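11S globulin isoform 1 (Cocos nucifera, PDB 5WPW) serves as a hexameric seed storage protein of the 11S globulin family, a nutrient reservoir of the coconut and a potential food allergen. Local coordinates at residues A59-Y64 against L116-G121; G70-V75 against K106-Q111; C246-K251 against L278-F283. The protein carries 2 engineered substitutions. One frame throughout, in Å; residues are numbered along the deposited sequence.

Interaction 1: A59-Y64 against L116-G121; sequences APRLVY and LAVPNG
Strands 61-64 and 116-118 run antiparallel side by side in the N-terminal cupin domain, within one sheet of its jelly-roll beta-barrel. Leu62 and Ala117 form a non-hydrogen-bonded pair, flanked by the hydrogen-bonded pairs Arg61-Val118 and Val63-Leu116. The last of these is the tighter: Val63 N reaches Leu116 O at 2.7 Å, nearly straight (172°) and in the carbonyl plane. Arg61 N, by contrast, meets Val118 O at 3.2 Å from above the plane of the Val118 carbonyl.

The side chains divide between two faces. On one, Arg61 and Val118 lie alongside each other and point the same way. Arg61 CG takes the crowded position between backbone N and carbonyl carbon (chi1 88°), and the chain bends at chi3 (86°), which brings the guanidinium alongside the valine. Val118 CB is 3.9 Å from Arg61 NE, while Val118 CG1 touches both NE and NH2. Two waters sit in the guanidinium plane at its edge. Water 1 accepts from Arg61 NE at 3.0 Å, with Ala59 O and Val118 O both in reach as acceptors, so it can bridge the charged group to both backbones; water 2 likewise lies between Arg61 NH2 and Pro119 O. Val63 and Leu116 share this face.

On the other face, Leu62 CD2 swings across to Ala117 CB at 3.7 Å, and both residues pack on Leu281 of helix 281-284, joining the N-terminal cupin to the C-terminal one. Gly121 O accepts a hydrogen bond from Trp303 NE1 of a neighbouring subunit.

Beyond the paired residues the two segments stay close. Asn120, with CG also in the crowded position, lies beside Pro60, and its CB rests 3.6 Å from Ala59 C; Asn120 N is buried here with no polar partner in the model.

Interaction 2: G70-V75 against K106-Q111; sequences GIVGLV and KVYQFQ
Phe110 and Gly70 form a hydrogen-bonded antiparallel pair in the N-terminal cupin domain, where strand 70-74 lies between strands 107-110 and 124-127 (Ile71 bonds to Tyr127, Gly73 to Trp125). The phenyl ring folds across the strand onto the glycine, as in aromatic rescue of glycine. From CB, the first torsion (chi1 69°) sets CG between the backbone N and carbonyl carbon, so the ring turns toward strand 70-74. CG stays near Gly70 O. CD2 lies 3.4 Å from Gly70 C and meets Val72 CG2 at 3.5 Å, the valine crossing at about a right angle. CE2 comes to 3.3 Å from Ile71 N, and CZ, at the tip, is 3.6 Å from Gly70 CA. Gly70 N stands over the ring centre, and Gly70 CA makes a CH-pi contact with the ring. Gly70 has no side chain, and a CB there would clash with Phe110 CZ, so the ring can lie directly on the backbone.

The next pair on this face differs: Tyr108 presents its ring edge, with CD2 3.4 Å from Val72 O, and Tyr108 OH donates to water 5, which donates to Leu74 O.

Backbone bonds of Val72 with Tyr108 are short and in plane, whereas Gly70 N reaches Phe110 O at 3.3 Å from 45° above the carbonyl plane. Hydrogen bonds thus hold the pairing chiefly at Val72-Tyr108, with ring-on-backbone dispersion added at Phe110.

Interaction 3: C246-K251 against L278-F283; sequences CSMKIK and LPILRF
Segment 246-251, which begins at Cys246 of the disulfide to Cys79 linking the basic and acidic parts of the protein and leads into strand 251-253, packs here against a type I beta turn, Leu278 to Leu281, which runs into helix 281-284 of the C-terminal cupin domain. Side chains, the Lys249 carbonyl and one water carry the contact.

Ile280 points toward segment 246-251, with CG1 anti to its backbone N (chi1 -166°). Met248, bent at chi3, crosses it at about a right angle: SD touches Ile280 CG1 at 4.0 Å, and CE approaches the CD1 methyl. Ile250 CG2 reaches Ile280 CD1 at 4.3 Å.

Lys249 crosses Leu278 obliquely. Its chain, bent at chi3 and chi4, wraps the CD1 methyl; the Lys249 CE to Leu278 CD1 distance of 3.5 Å is tight, and Lys249 O lies 3.4 Å from Leu278 CD1. The ammonium continues to Gln252 OE1 and Lys277 O, and lies near Lys249 NZ of a different neighbouring subunit from the one that supplies Trp303, which would probably disfavour full charge on both.

Water 6 ties the turn to segment 246-251, donating to Lys249 O at 2.6 Å and accepting from Ile280 N at 2.9 Å.

In the fold
Interaction 2 is nested in the chain loop closed by interaction 1, and their centres lie 13 Å apart. The two meet between the sheets of the N-terminal cupin, where Leu116 CD2 is 4.1 Å from Val72 CG1 and Val118 CG1 is 4.0 Å from Leu74 CD1. Interaction 3 follows both in the chain. It joins strand 114-118 of interaction 1, on the side away from strand 61-67, through a probable hydrogen bond, Ala117 N to Ile250 O at 2.9 Å. It meets interaction 2 where Leu74 CD2 packs on Ile250 CG2 at 3.6 Å, and at Lys106 NZ, 3.1 Å from Cys246 O. Interactions 2 and 3 both touch a different neighbouring subunit from the one that supplies Trp303.

Interaction 1: A59-Y64 against L116-G121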
loop_
_atom_site.group_PDB
_atom_site.type_symbol
_atom_site.label_atom_id
_atom_site.label_comp_id
_atom_site.label_asym_id
_atom_site.label_seq_id
_atom_site.Cartn_x
_atom_site.Cartn_y
_atom_site.Cartn_z
ATOM N N ALA A 59 1.840 24.359 6.440
ATOM C CA ALA A 59 1.958 23.192 7.311
ATOM C C ALA A 59 0.590 22.585 7.602
ATOM O O ALA A 59 -0.401 23.326 7.749
ATOM C CB ALA A 59 2.634 23.578 8.617
ATOM N N PRO A 60 0.479 21.258 7.646
ATOM C CA PRO A 60 -0.782 20.652 8.085
ATOM C C PRO A 60 -0.984 20.949 9.562
ATOM O O PRO A 60 -0.027 21.211 10.296
ATOM C CB PRO A 60 -0.580 19.157 7.827
ATOM C CG PRO A 60 0.916 18.961 7.963
ATOM C CD PRO A 60 1.535 20.250 7.422
ATOM N N ARG A 61 -2.247 20.948 9.986
ATOM C CA ARG A 61 -2.576 21.300 11.371
ATOM C C ARG A 61 -3.735 20.478 11.913
ATOM O O ARG A 61 -4.538 19.922 11.164
ATOM C CB ARG A 61 -2.901 22.796 11.484
ATOM C CG ARG A 61 -4.327 23.127 11.246
ATOM C CD ARG A 61 -4.507 24.622 11.120
ATOM N NE ARG A 61 -4.280 25.044 9.749
ATOM C CZ ARG A 61 -4.598 26.239 9.285
ATOM N NH1 ARG A 61 -5.167 27.129 10.093
ATOM N NH2 ARG A 61 -4.366 26.534 8.018
ATOM N N LEU A 62 -3.799 20.392 13.252
ATOM C CA LEU A 62 -4.962 19.924 13.980
ATOM C C LEU A 62 -5.439 21.080 14.841
ATOM O O LEU A 62 -4.611 21.753 15.465
ATOM C CB LEU A 62 -4.650 18.737 14.901
ATOM C CG LEU A 62 -4.248 17.420 14.249
ATOM C CD1 LEU A 62 -4.310 16.330 15.306
ATOM C CD2 LEU A 62 -5.162 17.117 13.079
ATOM N N VAL A 63 -6.742 21.350 14.795
ATOM C CA VAL A 63 -7.394 22.361 15.624
ATOM C C VAL A 63 -8.237 21.643 16.666
ATOM O O VAL A 63 -9.021 20.752 16.321
ATOM C CB VAL A 63 -8.268 23.300 14.777
ATOM C CG1 VAL A 63 -8.845 24.409 15.660
ATOM C CG2 VAL A 63 -7.465 23.863 13.607
ATOM N N TYR A 64 -8.087 22.008 17.934
ATOM C CA TYR A 64 -8.981 21.499 18.966
ATOM C C TYR A 64 -9.904 22.620 19.430
ATOM O O TYR A 64 -9.422 23.677 19.842
ATOM C CB TYR A 64 -8.219 20.938 20.173
ATOM C CG TYR A 64 -9.138 20.393 21.258
ATOM C CD1 TYR A 64 -9.862 19.213 21.068
ATOM C CD2 TYR A 64 -9.273 21.051 22.471
ATOM C CE1 TYR A 64 -10.707 18.715 22.065
ATOM C CE2 TYR A 64 -10.109 20.565 23.466
ATOM C CZ TYR A 64 -10.822 19.406 23.254
ATOM O OH TYR A 64 -11.645 18.934 24.245
ATOM N N LEU A 116 -10.410 19.265 14.330
ATOM C CA LEU A 116 -10.447 19.515 12.894
ATOM C C LEU A 116 -9.045 19.375 12.320
ATOM O O LEU A 116 -8.082 19.885 12.900
ATOM C CB LEU A 116 -10.971 20.918 12.600
ATOM C CG LEU A 116 -12.404 21.130 13.061
ATOM C CD1 LEU A 116 -12.499 22.315 14.007
ATOM C CD2 LEU A 116 -13.249 21.326 11.829
ATOM N N ALA A 117 -8.940 18.688 11.182
ATOM C CA ALA A 117 -7.670 18.480 10.477
ATOM C C ALA A 117 -7.701 19.268 9.172
ATOM O O ALA A 117 -8.563 19.024 8.316
ATOM C CB ALA A 117 -7.424 17.003 10.183
ATOM N N VAL A 118 -6.764 20.200 9.022
ATOM C CA VAL A 118 -6.641 21.024 7.821
ATOM C C VAL A 118 -5.329 20.742 7.088
ATOM O O VAL A 118 -4.273 21.168 7.561
ATOM C CB VAL A 118 -6.735 22.511 8.204
ATOM C CG1 VAL A 118 -6.624 23.380 6.981
ATOM C CG2 VAL A 118 -8.028 22.785 8.940
ATOM N N PRO A 119 -5.351 20.073 5.929
ATOM C CA PRO A 119 -4.118 19.873 5.148
ATOM C C PRO A 119 -3.456 21.185 4.761
ATOM O O PRO A 119 -4.116 22.195 4.535
ATOM C CB PRO A 119 -4.597 19.142 3.885
ATOM C CG PRO A 119 -6.025 18.733 4.163
ATOM C CD PRO A 119 -6.554 19.653 5.199
ATOM N N ASN A 120 -2.139 21.153 4.621
ATOM C CA ASN A 120 -1.469 22.349 4.123
ATOM C C ASN A 120 -2.002 22.713 2.740
ATOM O O ASN A 120 -2.446 21.853 1.976
ATOM C CB ASN A 120 0.021 22.115 4.033
ATOM C CG ASN A 120 0.322 20.923 3.201
ATOM O OD1 ASN A 120 -0.140 19.824 3.511
ATOM N ND2 ASN A 120 1.034 21.125 2.098
ATOM N N GLY A 121 -1.967 24.003 2.427
ATOM C CA GLY A 121 -2.308 24.455 1.099
ATOM C C GLY A 121 -3.781 24.511 0.762
ATOM O O GLY A 121 -4.111 24.859 -0.379
HETATM O O HOH W 1 -3.103 23.646 7.380
HETATM O O HOH W 2 -3.840 25.336 5.048
#

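Interaction 2: G70-V75 against K106-Q111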
loop_
_atom_site.group_PDB
_atom_site.type_symbol
_atom_site.label_atom_id
_atom_site.label_comp_id
_atom_site.label_asym_id
_atom_site.label_seq_id
_atom_site.Cartn_x
_atom_site.Cartn_y
_atom_site.Cartn_z
ATOM N N GLY A 70 -19.772 26.484 16.002
ATOM C CA GLY A 70 -19.779 27.295 14.803
ATOM C C GLY A 70 -19.719 26.479 13.528
ATOM O O GLY A 70 -20.072 25.299 13.492
ATOM N N ILE A 71 -19.276 27.149 12.477
ATOM C CA ILE A 71 -19.285 26.630 11.119
ATOM C C ILE A 71 -17.868 26.728 10.596
ATOM O O ILE A 71 -17.211 27.762 10.769
ATOM C CB ILE A 71 -20.242 27.432 10.206
ATOM C CG1 ILE A 71 -21.696 27.217 10.606
ATOM C CG2 ILE A 71 -20.043 27.042 8.747
ATOM C CD1 ILE A 71 -22.656 27.640 9.521
ATOM N N VAL A 72 -17.396 25.670 9.944
ATOM C CA VAL A 72 -16.077 25.677 9.330
ATOM C C VAL A 72 -16.213 25.361 7.847
ATOM O O VAL A 72 -17.031 24.527 7.442
ATOM C CB VAL A 72 -15.124 24.677 10.014
ATOM C CG1 VAL A 72 -14.077 24.236 9.053
ATOM C CG2 VAL A 72 -14.465 25.323 11.208
ATOM N N GLY A 73 -15.419 26.047 7.036
ATOM C CA GLY A 73 -15.316 25.738 5.625
ATOM C C GLY A 73 -13.893 25.400 5.221
ATOM O O GLY A 73 -12.934 26.121 5.544
ATOM N N LEU A 74 -13.759 24.281 4.526
ATOM C CA LEU A 74 -12.499 23.824 3.966
ATOM C C LEU A 74 -12.716 23.644 2.476
ATOM O O LEU A 74 -13.566 22.844 2.055
ATOM C CB LEU A 74 -12.068 22.514 4.611
ATOM C CG LEU A 74 -10.804 21.892 4.047
ATOM C CD1 LEU A 74 -9.672 22.765 4.462
ATOM C CD2 LEU A 74 -10.637 20.493 4.611
ATOM N N VAL A 75 -11.979 24.386 1.681
ATOM C CA VAL A 75 -12.158 24.318 0.235
ATOM C C VAL A 75 -11.188 23.293 -0.337
ATOM O O VAL A 75 -9.965 23.438 -0.211
ATOM C CB VAL A 75 -11.965 25.690 -0.415
ATOM C CG1 VAL A 75 -12.098 25.558 -1.920
ATOM C CG2 VAL A 75 -12.979 26.690 0.149
ATOM N N LYS A 106 -19.265 22.153 0.831
ATOM C CA LYS A 106 -19.956 21.722 2.039
ATOM C C LYS A 106 -19.341 22.386 3.265
ATOM O O LYS A 106 -18.133 22.610 3.334
ATOM C CB LYS A 106 -19.880 20.200 2.152
ATOM C CG LYS A 106 -18.467 19.654 1.982
ATOM C CD LYS A 106 -18.430 18.123 1.903
ATOM C CE LYS A 106 -18.705 17.618 0.479
ATOM N NZ LYS A 106 -18.424 16.149 0.354
ATOM N N VAL A 107 -20.178 22.714 4.247
ATOM C CA VAL A 107 -19.693 23.404 5.418
ATOM C C VAL A 107 -19.831 22.460 6.600
ATOM O O VAL A 107 -20.709 21.590 6.633
ATOM C CB VAL A 107 -20.447 24.726 5.622
ATOM C CG1 VAL A 107 -20.186 25.640 4.414
ATOM C CG2 VAL A 107 -21.913 24.446 5.763
ATOM N N TYR A 108 -18.917 22.604 7.545
ATOM C CA TYR A 108 -18.748 21.677 8.650
ATOM C C TYR A 108 -19.122 22.380 9.947
ATOM O O TYR A 108 -18.523 23.401 10.302
ATOM C CB TYR A 108 -17.307 21.184 8.700
ATOM C CG TYR A 108 -16.828 20.606 7.390
ATOM C CD1 TYR A 108 -16.970 19.254 7.121
ATOM C CD2 TYR A 108 -16.201 21.401 6.432
ATOM C CE1 TYR A 108 -16.520 18.707 5.940
ATOM C CE2 TYR A 108 -15.750 20.858 5.230
ATOM C CZ TYR A 108 -15.920 19.506 4.994
ATOM O OH TYR A 108 -15.488 18.933 3.810
ATOM N N GLN A 109 -20.089 21.831 10.662
ATOM C CA GLN A 109 -20.544 22.436 11.904
ATOM C C GLN A 109 -19.834 21.767 13.063
ATOM O O GLN A 109 -19.916 20.550 13.222
ATOM C CB GLN A 109 -22.059 22.334 12.026
ATOM C CG GLN A 109 -22.722 23.089 10.905
ATOM C CD GLN A 109 -24.126 23.489 11.237
ATOM O OE1 GLN A 109 -24.359 24.241 12.183
ATOM N NE2 GLN A 109 -25.080 22.980 10.468
ATOM N N PHE A 110 -19.130 22.557 13.855
ATOM C CA PHE A 110 -18.265 22.033 14.894
ATOM C C PHE A 110 -18.790 22.430 16.270
ATOM O O PHE A 110 -19.693 23.256 16.412
ATOM C CB PHE A 110 -16.832 22.525 14.696
ATOM C CG PHE A 110 -16.648 23.992 14.935
ATOM C CD1 PHE A 110 -16.342 24.469 16.196
ATOM C CD2 PHE A 110 -16.724 24.893 13.885
ATOM C CE1 PHE A 110 -16.150 25.824 16.422
ATOM C CE2 PHE A 110 -16.516 26.244 14.105
ATOM C CZ PHE A 110 -16.240 26.708 15.365
ATOM N N GLN A 111 -18.209 21.827 17.297
ATOM C CA GLN A 111 -18.674 22.077 18.655
ATOM C C GLN A 111 -17.538 21.759 19.611
ATOM O O GLN A 111 -16.485 21.268 19.204
ATOM C CB GLN A 111 -19.923 21.249 18.968
ATOM C CG GLN A 111 -19.656 19.770 19.249
ATOM C CD GLN A 111 -20.802 19.092 20.006
ATOM O OE1 GLN A 111 -20.824 19.068 21.238
ATOM N NE2 GLN A 111 -21.751 18.522 19.260
HETATM O O HOH W 3 -22.903 25.420 14.583
HETATM O O HOH W 4 -16.219 24.072 2.212
HETATM O O HOH W 5 -15.124 20.872 1.274
#

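Interaction 3: C246-K251 against L278-F283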
loop_
_atom_site.group_PDB
_atom_site.type_symbol
_atom_site.label_atom_id
_atom_site.label_comp_id
_atom_site.label_asym_id
_atom_site.label_seq_id
_atom_site.Cartn_x
_atom_site.Cartn_y
_atom_site.Cartn_z
ATOM N N CYS A 246 -13.346 13.882 -2.284
ATOM C CA CYS A 246 -13.988 15.153 -1.964
ATOM C C CYS A 246 -14.895 15.054 -0.757
ATOM O O CYS A 246 -15.361 16.087 -0.267
ATOM C CB CYS A 246 -14.777 15.674 -3.165
ATOM S SG CYS A 246 -13.747 16.048 -4.577
ATOM N N SER A 247 -15.147 13.841 -0.270
ATOM C CA SER A 247 -16.010 13.619 0.878
ATOM C C SER A 247 -15.238 13.108 2.086
ATOM O O SER A 247 -15.817 12.425 2.933
ATOM C CB SER A 247 -17.137 12.647 0.508
ATOM O OG SER A 247 -17.817 13.104 -0.646
ATOM N N MET A 248 -13.942 13.408 2.173
ATOM C CA MET A 248 -13.157 13.025 3.348
ATOM C C MET A 248 -13.724 13.695 4.597
ATOM O O MET A 248 -14.015 14.896 4.591
ATOM C CB MET A 248 -11.705 13.465 3.189
ATOM C CG MET A 248 -10.846 12.669 2.264
ATOM S SD MET A 248 -9.156 13.216 2.580
ATOM C CE MET A 248 -9.185 14.836 1.807
ATOM N N LYS A 249 -13.852 12.936 5.679
ATOM C CA LYS A 249 -14.205 13.545 6.946
ATOM C C LYS A 249 -12.986 14.305 7.450
ATOM O O LYS A 249 -11.867 13.798 7.381
ATOM C CB LYS A 249 -14.651 12.478 7.955
ATOM C CG LYS A 249 -15.199 13.047 9.262
ATOM C CD LYS A 249 -15.558 11.942 10.274
ATOM C CE LYS A 249 -14.548 10.802 10.231
ATOM N NZ LYS A 249 -14.056 10.322 11.570
ATOM N N ILE A 250 -13.187 15.537 7.917
ATOM C CA ILE A 250 -12.099 16.367 8.430
ATOM C C ILE A 250 -12.239 16.668 9.904
ATOM O O ILE A 250 -11.404 17.397 10.457
ATOM C CB ILE A 250 -11.973 17.692 7.650
ATOM C CG1 ILE A 250 -13.282 18.472 7.707
ATOM C CG2 ILE A 250 -11.526 17.440 6.220
ATOM C CD1 ILE A 250 -13.094 19.929 8.064
ATOM N N LYS A 251 -13.288 16.176 10.544
ATOM C CA LYS A 251 -13.623 16.580 11.897
ATOM C C LYS A 251 -14.011 15.335 12.677
ATOM O O LYS A 251 -14.673 14.437 12.139
ATOM C CB LYS A 251 -14.776 17.590 11.887
ATOM C CG LYS A 251 -15.413 17.859 13.247
ATOM C CD LYS A 251 -16.545 18.892 13.094
ATOM C CE LYS A 251 -17.885 18.324 13.542
ATOM N NZ LYS A 251 -18.598 17.495 12.522
ATOM N N LEU A 278 -10.011 8.495 12.049
ATOM C CA LEU A 278 -10.197 9.635 11.150
ATOM C C LEU A 278 -9.194 9.475 10.018
ATOM O O LEU A 278 -8.000 9.752 10.205
ATOM C CB LEU A 278 -9.988 10.951 11.882
ATOM C CG LEU A 278 -10.063 12.232 11.045
ATOM C CD1 LEU A 278 -11.433 12.328 10.440
ATOM C CD2 LEU A 278 -9.714 13.472 11.886
ATOM N N PRO A 279 -9.635 9.040 8.843
ATOM C CA PRO A 279 -8.670 8.592 7.823
ATOM C C PRO A 279 -7.657 9.638 7.415
ATOM O O PRO A 279 -6.495 9.287 7.196
ATOM C CB PRO A 279 -9.578 8.195 6.653
ATOM C CG PRO A 279 -10.857 7.836 7.293
ATOM C CD PRO A 279 -11.021 8.727 8.469
ATOM N N ILE A 280 -8.053 10.912 7.325
ATOM C CA ILE A 280 -7.160 11.935 6.788
ATOM C C ILE A 280 -5.886 12.067 7.612
ATOM O O ILE A 280 -4.864 12.531 7.101
ATOM C CB ILE A 280 -7.882 13.301 6.678
ATOM C CG1 ILE A 280 -7.054 14.257 5.808
ATOM C CG2 ILE A 280 -8.144 13.920 8.067
ATOM C CD1 ILE A 280 -7.701 15.595 5.559
ATOM N N LEU A 281 -5.907 11.621 8.872
ATOM C CA LEU A 281 -4.741 11.801 9.716
ATOM C C LEU A 281 -3.539 11.033 9.187
ATOM O O LEU A 281 -2.411 11.372 9.543
ATOM C CB LEU A 281 -5.038 11.353 11.154
ATOM C CG LEU A 281 -6.128 12.169 11.858
ATOM C CD1 LEU A 281 -6.259 11.837 13.342
ATOM C CD2 LEU A 281 -5.833 13.639 11.669
ATOM N N ARG A 282 -3.758 9.994 8.381
ATOM C CA ARG A 282 -2.638 9.251 7.806
ATOM C C ARG A 282 -1.844 10.082 6.808
ATOM O O ARG A 282 -0.703 9.727 6.496
ATOM C CB ARG A 282 -3.133 7.958 7.138
ATOM C CG ARG A 282 -3.819 8.137 5.780
ATOM C CD ARG A 282 -4.550 6.851 5.372
ATOM N NE ARG A 282 -5.625 7.118 4.416
ATOM C CZ ARG A 282 -5.755 6.522 3.231
ATOM N NH1 ARG A 282 -4.878 5.607 2.835
ATOM N NH2 ARG A 282 -6.770 6.847 2.437
ATOM N N PHE A 283 -2.436 11.154 6.279
ATOM C CA PHE A 283 -1.735 12.148 5.478
ATOM C C PHE A 283 -1.269 13.336 6.313
ATOM O O PHE A 283 -0.168 13.851 6.085
ATOM C CB PHE A 283 -2.649 12.614 4.336
ATOM C CG PHE A 283 -3.325 11.475 3.621
ATOM C CD1 PHE A 283 -2.590 10.620 2.818
ATOM C CD2 PHE A 283 -4.676 11.232 3.785
ATOM C CE1 PHE A 283 -3.199 9.553 2.166
ATOM C CE2 PHE A 283 -5.296 10.169 3.135
ATOM C CZ PHE A 283 -4.557 9.331 2.326
HETATM O O HOH W 6 -10.871 11.453 6.762
#